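PDB 5YKT: probable aminotransferase from Pseudomonas aeruginosa, which belongs to the class-III aminotransferases, within the wider family of pyridoxal-phosphate-dependent enzymes, and holds 4'-deoxy-4'-aminopyridoxal-5'-phosphate in its pocket. Local coordinates for residues 126-131 with 280-285; 224-229 with 261-266. The protein carries 1 engineered substitution. All coordinates share one frame; numbering follows the deposited sequence.

Contact 1 (126-131 with 280-285); sequences RRFGLP and DFFVLG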
loop_
_atom_site.group_PDB
_atom_site.type_symbol
_atom_site.label_atom_id
_atom_site.label_comp_id
_atom_site.label_asym_id
_atom_site.label_seq_id
_atom_site.Cartn_x
_atom_site.Cartn_y
_atom_site.Cartn_z
ATOM N N ARG A 126 0.146 5.457 24.064
ATOM C CA ARG A 126 -0.511 4.968 25.272
ATOM C C ARG A 126 -0.789 3.470 25.193
ATOM O O ARG A 126 -0.454 2.713 26.109
ATOM C CB ARG A 126 -1.827 5.708 25.503
ATOM C CG ARG A 126 -2.563 5.310 26.785
ATOM C CD ARG A 126 -4.063 5.547 26.691
ATOM N NE ARG A 126 -4.719 4.668 25.707
ATOM C CZ ARG A 126 -4.992 3.372 25.894
ATOM N NH1 ARG A 126 -4.648 2.728 27.012
ATOM N NH2 ARG A 126 -5.589 2.699 24.934
ATOM N N ARG A 127 -1.419 3.070 24.100
ATOM C CA ARG A 127 -1.880 1.696 23.916
ATOM C C ARG A 127 -0.758 0.697 23.772
ATOM O O ARG A 127 -0.763 -0.359 24.434
ATOM C CB ARG A 127 -2.800 1.641 22.696
ATOM C CG ARG A 127 -3.411 0.286 22.412
ATOM C CD ARG A 127 -4.347 0.386 21.232
ATOM N NE ARG A 127 -5.598 1.052 21.568
ATOM C CZ ARG A 127 -6.760 0.450 21.840
ATOM N NH1 ARG A 127 -6.873 -0.850 21.880
ATOM N NH2 ARG A 127 -7.815 1.172 22.123
ATOM N N PHE A 128 0.230 1.010 22.937
ATOM C CA PHE A 128 1.259 0.030 22.567
ATOM C C PHE A 128 2.639 0.255 23.216
ATOM O O PHE A 128 3.571 -0.543 22.985
ATOM C CB PHE A 128 1.368 -0.055 21.044
ATOM C CG PHE A 128 0.097 -0.486 20.378
ATOM C CD1 PHE A 128 -0.462 -1.748 20.672
ATOM C CD2 PHE A 128 -0.551 0.321 19.471
ATOM C CE1 PHE A 128 -1.631 -2.162 20.070
ATOM C CE2 PHE A 128 -1.720 -0.097 18.845
ATOM C CZ PHE A 128 -2.270 -1.340 19.158
ATOM N N GLY A 129 2.788 1.316 24.006
ATOM C CA GLY A 129 3.965 1.488 24.829
ATOM C C GLY A 129 5.258 1.774 24.116
ATOM O O GLY A 129 6.339 1.453 24.643
ATOM N N LEU A 130 5.171 2.322 22.909
ATOM C CA LEU A 130 6.343 2.831 22.196
ATOM C C LEU A 130 6.037 4.278 21.863
ATOM O O LEU A 130 4.902 4.590 21.551
ATOM C CB LEU A 130 6.612 2.054 20.918
ATOM C CG LEU A 130 7.105 0.639 21.066
ATOM C CD1 LEU A 130 7.365 0.062 19.691
ATOM C CD2 LEU A 130 8.356 0.612 21.942
ATOM N N PRO A 131 7.042 5.160 21.913
ATOM C CA PRO A 131 6.713 6.594 21.821
ATOM C C PRO A 131 6.468 7.172 20.434
ATOM O O PRO A 131 5.694 8.117 20.341
ATOM C CB PRO A 131 7.942 7.281 22.437
ATOM C CG PRO A 131 9.037 6.277 22.352
ATOM C CD PRO A 131 8.397 4.929 22.456
ATOM N N ASP A 280 11.611 -3.344 19.794
ATOM C CA ASP A 280 12.254 -2.105 19.300
ATOM C C ASP A 280 11.366 -1.416 18.285
ATOM O O ASP A 280 11.302 -0.199 18.257
ATOM C CB ASP A 280 13.614 -2.400 18.680
ATOM C CG ASP A 280 14.576 -2.959 19.675
ATOM O OD1 ASP A 280 14.663 -2.400 20.796
ATOM O OD2 ASP A 280 15.227 -3.991 19.374
ATOM N N PHE A 281 10.700 -2.214 17.451
ATOM C CA PHE A 281 9.726 -1.737 16.479
ATOM C C PHE A 281 8.479 -2.609 16.589
ATOM O O PHE A 281 8.582 -3.797 16.866
ATOM C CB PHE A 281 10.252 -1.835 15.055
ATOM C CG PHE A 281 11.427 -0.950 14.763
ATOM C CD1 PHE A 281 12.716 -1.381 15.006
ATOM C CD2 PHE A 281 11.228 0.296 14.178
ATOM C CE1 PHE A 281 13.795 -0.558 14.708
ATOM C CE2 PHE A 281 12.318 1.117 13.860
ATOM C CZ PHE A 281 13.587 0.683 14.139
ATOM N N PHE A 282 7.336 -2.013 16.324
ATOM C CA PHE A 282 6.036 -2.664 16.434
ATOM C C PHE A 282 5.252 -2.346 15.184
ATOM O O PHE A 282 5.130 -1.185 14.842
ATOM C CB PHE A 282 5.324 -2.134 17.673
ATOM C CG PHE A 282 3.969 -2.713 17.916
ATOM C CD1 PHE A 282 2.834 -2.131 17.346
ATOM C CD2 PHE A 282 3.800 -3.759 18.817
ATOM C CE1 PHE A 282 1.577 -2.646 17.598
ATOM C CE2 PHE A 282 2.534 -4.248 19.096
ATOM C CZ PHE A 282 1.427 -3.693 18.483
ATOM N N VAL A 283 4.722 -3.366 14.506
ATOM C CA VAL A 283 4.001 -3.190 13.234
ATOM C C VAL A 283 2.565 -3.695 13.398
ATOM O O VAL A 283 2.347 -4.783 13.921
ATOM C CB VAL A 283 4.708 -3.924 12.076
ATOM C CG1 VAL A 283 3.848 -3.937 10.807
ATOM C CG2 VAL A 283 6.049 -3.272 11.789
ATOM N N LEU A 284 1.590 -2.906 12.951
ATOM C CA LEU A 284 0.192 -3.317 12.982
ATOM C C LEU A 284 -0.512 -2.899 11.709
ATOM O O LEU A 284 -0.501 -1.739 11.366
ATOM C CB LEU A 284 -0.474 -2.705 14.203
ATOM C CG LEU A 284 -1.951 -3.010 14.408
ATOM C CD1 LEU A 284 -2.249 -4.501 14.428
ATOM C CD2 LEU A 284 -2.413 -2.344 15.693
ATOM N N GLY A 285 -1.188 -3.836 11.047
ATOM C CA GLY A 285 -1.890 -3.605 9.782
ATOM C C GLY A 285 -3.306 -3.043 9.807
ATOM O O GLY A 285 -3.710 -2.332 10.734
#

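Contact 2 (224-229 with 261-266); sequences LTEPFM and THTISC. With PMP (4'-deoxy-4'-aminopyridoxal-5'-phosphate), chain C.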
loop_
_atom_site.group_PDB
_atom_site.type_symbol
_atom_site.label_atom_id
_atom_site.label_comp_id
_atom_site.label_asym_id
_atom_site.label_seq_id
_atom_site.Cartn_x
_atom_site.Cartn_y
_atom_site.Cartn_z
ATOM N N LEU A 224 12.813 -9.906 12.230
ATOM C CA LEU A 224 11.412 -9.589 11.963
ATOM C C LEU A 224 10.596 -10.837 12.270
ATOM O O LEU A 224 10.895 -11.894 11.750
ATOM C CB LEU A 224 11.217 -9.195 10.499
ATOM C CG LEU A 224 9.776 -9.024 9.984
ATOM C CD1 LEU A 224 9.045 -7.950 10.780
ATOM C CD2 LEU A 224 9.756 -8.639 8.512
ATOM N N THR A 225 9.560 -10.706 13.099
ATOM C CA THR A 225 8.761 -11.876 13.478
ATOM C C THR A 225 7.402 -11.511 14.031
ATOM O O THR A 225 7.230 -10.466 14.662
ATOM C CB THR A 225 9.496 -12.712 14.549
ATOM O OG1 THR A 225 8.795 -13.942 14.781
ATOM C CG2 THR A 225 9.692 -11.954 15.883
ATOM N N GLU A 226 6.423 -12.392 13.815
ATOM C CA GLU A 226 5.237 -12.361 14.658
ATOM C C GLU A 226 5.653 -12.887 16.039
ATOM O O GLU A 226 6.557 -13.707 16.135
ATOM C CB GLU A 226 4.156 -13.272 14.124
ATOM C CG GLU A 226 3.575 -12.894 12.781
ATOM C CD GLU A 226 2.417 -13.796 12.446
ATOM O OE1 GLU A 226 1.284 -13.436 12.820
ATOM O OE2 GLU A 226 2.655 -14.890 11.869
ATOM N N PRO A 227 4.993 -12.424 17.107
ATOM C CA PRO A 227 5.314 -12.975 18.444
ATOM C C PRO A 227 4.761 -14.383 18.680
ATOM O O PRO A 227 5.174 -15.078 19.628
ATOM C CB PRO A 227 4.675 -11.963 19.384
ATOM C CG PRO A 227 3.504 -11.405 18.610
ATOM C CD PRO A 227 3.919 -11.404 17.158
ATOM N N PHE A 228 3.843 -14.796 17.815
ATOM C CA PHE A 228 3.172 -16.073 17.857
ATOM C C PHE A 228 2.863 -16.281 16.380
ATOM O O PHE A 228 2.198 -15.423 15.776
ATOM C CB PHE A 228 1.918 -15.873 18.720
ATOM C CG PHE A 228 1.152 -17.112 19.043
ATOM C CD1 PHE A 228 0.388 -17.748 18.081
ATOM C CD2 PHE A 228 1.096 -17.572 20.358
ATOM C CE1 PHE A 228 -0.343 -18.872 18.407
ATOM C CE2 PHE A 228 0.343 -18.701 20.684
ATOM C CZ PHE A 228 -0.375 -19.341 19.703
ATOM N N MET A 229 3.394 -17.333 15.746
ATOM C CA MET A 229 3.235 -17.435 14.287
ATOM C C MET A 229 1.807 -17.827 13.956
ATOM O O MET A 229 1.240 -18.678 14.646
ATOM C CB MET A 229 4.209 -18.425 13.670
ATOM C CG MET A 229 5.663 -18.113 13.992
ATOM S SD MET A 229 6.829 -19.245 13.209
ATOM C CE MET A 229 6.745 -18.724 11.486
ATOM N N THR A 261 0.144 -7.817 13.084
ATOM C CA THR A 261 -0.935 -7.738 12.110
ATOM C C THR A 261 -2.053 -8.752 12.385
ATOM O O THR A 261 -3.226 -8.406 12.221
ATOM C CB THR A 261 -0.357 -7.885 10.693
ATOM O OG1 THR A 261 0.500 -6.760 10.453
ATOM C CG2 THR A 261 -1.437 -7.909 9.612
ATOM N N HIS A 262 -1.688 -9.970 12.776
ATOM C CA HIS A 262 -2.657 -10.962 13.256
ATOM C C HIS A 262 -2.753 -11.094 14.769
ATOM O O HIS A 262 -3.855 -11.326 15.307
ATOM C CB HIS A 262 -2.358 -12.352 12.682
ATOM C CG HIS A 262 -2.754 -12.510 11.257
ATOM N ND1 HIS A 262 -2.373 -13.604 10.512
ATOM C CD2 HIS A 262 -3.552 -11.767 10.461
ATOM C CE1 HIS A 262 -2.887 -13.493 9.297
ATOM N NE2 HIS A 262 -3.598 -12.381 9.239
ATOM N N THR A 263 -1.623 -11.008 15.467
ATOM C CA THR A 263 -1.597 -11.270 16.901
ATOM C C THR A 263 -2.264 -10.161 17.731
ATOM O O THR A 263 -2.453 -10.336 18.928
ATOM C CB THR A 263 -0.189 -11.591 17.413
ATOM O OG1 THR A 263 0.688 -10.513 17.113
ATOM C CG2 THR A 263 0.327 -12.863 16.803
ATOM N N ILE A 264 -2.677 -9.071 17.100
ATOM C CA ILE A 264 -3.599 -8.096 17.697
ATOM C C ILE A 264 -4.898 -8.748 18.209
ATOM O O ILE A 264 -5.560 -8.206 19.082
ATOM C CB ILE A 264 -3.883 -6.922 16.732
ATOM C CG1 ILE A 264 -4.567 -5.741 17.425
ATOM C CG2 ILE A 264 -4.705 -7.395 15.544
ATOM C CD1 ILE A 264 -3.825 -5.182 18.615
ATOM N N SER A 265 -5.223 -9.951 17.729
ATOM C CA SER A 265 -6.326 -10.712 18.326
ATOM C C SER A 265 -6.144 -11.058 19.805
ATOM O O SER A 265 -7.118 -11.398 20.466
ATOM C CB SER A 265 -6.557 -12.000 17.556
ATOM O OG SER A 265 -5.456 -12.892 17.716
ATOM N N CYS A 266 -4.915 -11.021 20.308
ATOM C CA CYS A 266 -4.611 -11.372 21.703
ATOM C C CYS A 266 -5.161 -10.405 22.737
ATOM O O CYS A 266 -5.398 -10.789 23.875
ATOM C CB CYS A 266 -3.107 -11.469 21.873
ATOM S SG CYS A 266 -2.550 -12.165 23.432
HETATM N N1 PMP C . 2.180 -9.341 8.559
HETATM C C2 PMP C . 1.450 -10.434 8.868
HETATM C C2A PMP C . 1.703 -11.214 10.129
HETATM C C3 PMP C . 0.356 -10.839 7.977
HETATM O O3 PMP C . -0.405 -11.925 8.242
HETATM C C4 PMP C . 0.099 -10.080 6.748
HETATM C C4A PMP C . -1.016 -10.509 5.838
HETATM N N4A PMP C . -2.248 -10.643 6.604
HETATM C C5 PMP C . 0.971 -8.910 6.519
HETATM C C6 PMP C . 1.973 -8.620 7.435
HETATM C C5A PMP C . 0.814 -8.080 5.269
HETATM O O4P PMP C . -0.406 -7.352 5.278
HETATM P P PMP C . -0.892 -6.747 3.872
HETATM O O1P PMP C . -1.253 -7.884 2.984
HETATM O O2P PMP C . 0.286 -5.909 3.411
HETATM O O3P PMP C . -2.095 -5.936 4.257
HETATM O O HOH W 1 0.813 -10.987 13.756
#

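Contact 1 (126-131 with 280-285)
Phe128 and Phe282 meet as an offset stack, the aromatic centre of a contact that otherwise depends on branched aliphatic side chains. The ring centroids lie 4.7 Å apart with the planes inclined by 29°, and the two side chains approach at about a right angle. Overlap is partial: CE1 of Phe282 sits over the outer part of one Phe128 face, and the closest approach is 3.5 Å, from Phe128 CD1 to Phe282 CZ. On the opposite face, CG of Arg127 lies 3.7 Å above the plane of the Phe128 ring, over its centre, and the ring is thereby clasped from both sides.

Aliphatic contacts flank the stack. The CD2 methyl of Leu284 comes within 3.6 Å of Phe128 CZ, while Leu130 brings its CD1 to 3.6 Å from Phe282 CB. Two positions apart, Phe282 and Leu284 share one side of the strand, and with CG anti to the backbone N (chi1 180° in each) both extend to the Phe128 ring. The intervening Val283 turns to the other side, onto helix 139-154.

The polar bonds of Asp280 lead away from the contact: its carboxylate bonds to the backbone N of Leu256 and forms a salt bridge with Arg246. Gly129, at positive phi, ends helix 115-128 and lets the chain turn between Phe128 and Leu130 on its way to strand 132-136. The helix end thus covers one face of the seven-stranded mixed sheet, the alpha-on-beta layering of the large domain of fold-type I pyridoxal-phosphate enzymes.

Contact 2 (224-229 with 261-266)
Pro227 and Thr263 provide the close-fitting part of this contact: the CG corner of the Pro227 ring comes up to the Thr263 hydroxyl, CG 3.3 Å from OG1. Thr263 holds that hydroxyl between its backbone N and carbonyl carbon (chi1 58°), and the CG2 methyl, anti to the carbonyl carbon, points to the carbonyl O of Phe228, 3.3 Å away. The same hydroxyl is hydrogen-bonded to Glu260, and Tyr271 of helix 270-275 packs on both Pro227 and Thr263.

The segments come off the ends of the neighbouring parallel strands 220-225 and 255-259, where loops beyond the sheet help build the ligand pocket, as is usual in fold-type I enzymes. There Thr261 lays CB over one face of the pyridine ring, 3.6 Å from PMP C2, and His262 presents a ring face to the ligand, with PMP O3 3.1 Å above its plane and displaced toward the rim.

Toward the ligand the direct fit loosens and a water takes over. It donates to Glu226 OE1 at 2.7 Å, accepts from His262 N at 2.9 Å, and gives a weak bond to Thr263 OG1. Glu226 and His262 themselves come no nearer than 3.8 Å, from OE1 to CB, their carboxylate and ring planes 66° apart. Both are hydrogen-bonded to the hydroxyl of Thr230, which ties Glu226 OE1 and His262 ND1 to one common partner.

Overall arrangement
Both contacts are buried and both reach the seven-stranded sheet, yet they illustrate how chemistry follows position. Contact 1 lays a helix end on the face of strand 281-284 and is almost wholly apolar. Contact 2, nearer the centre of the chain, brings together loops at strand ends and mixes close carbon-to-oxygen packing with a bridging water and ligand-facing polar groups. The two touch at Ile264, whose CB lies 3.7 Å from Leu284 CD1 and whose CD1 lies 4.0 Å from Phe128 CE1, and again where Gly285 packs on Thr261. The apolar layer of 126-131 and 280-285 thereby continues onto the back of 261-266, whose Thr261 and His262 face the bound ligand.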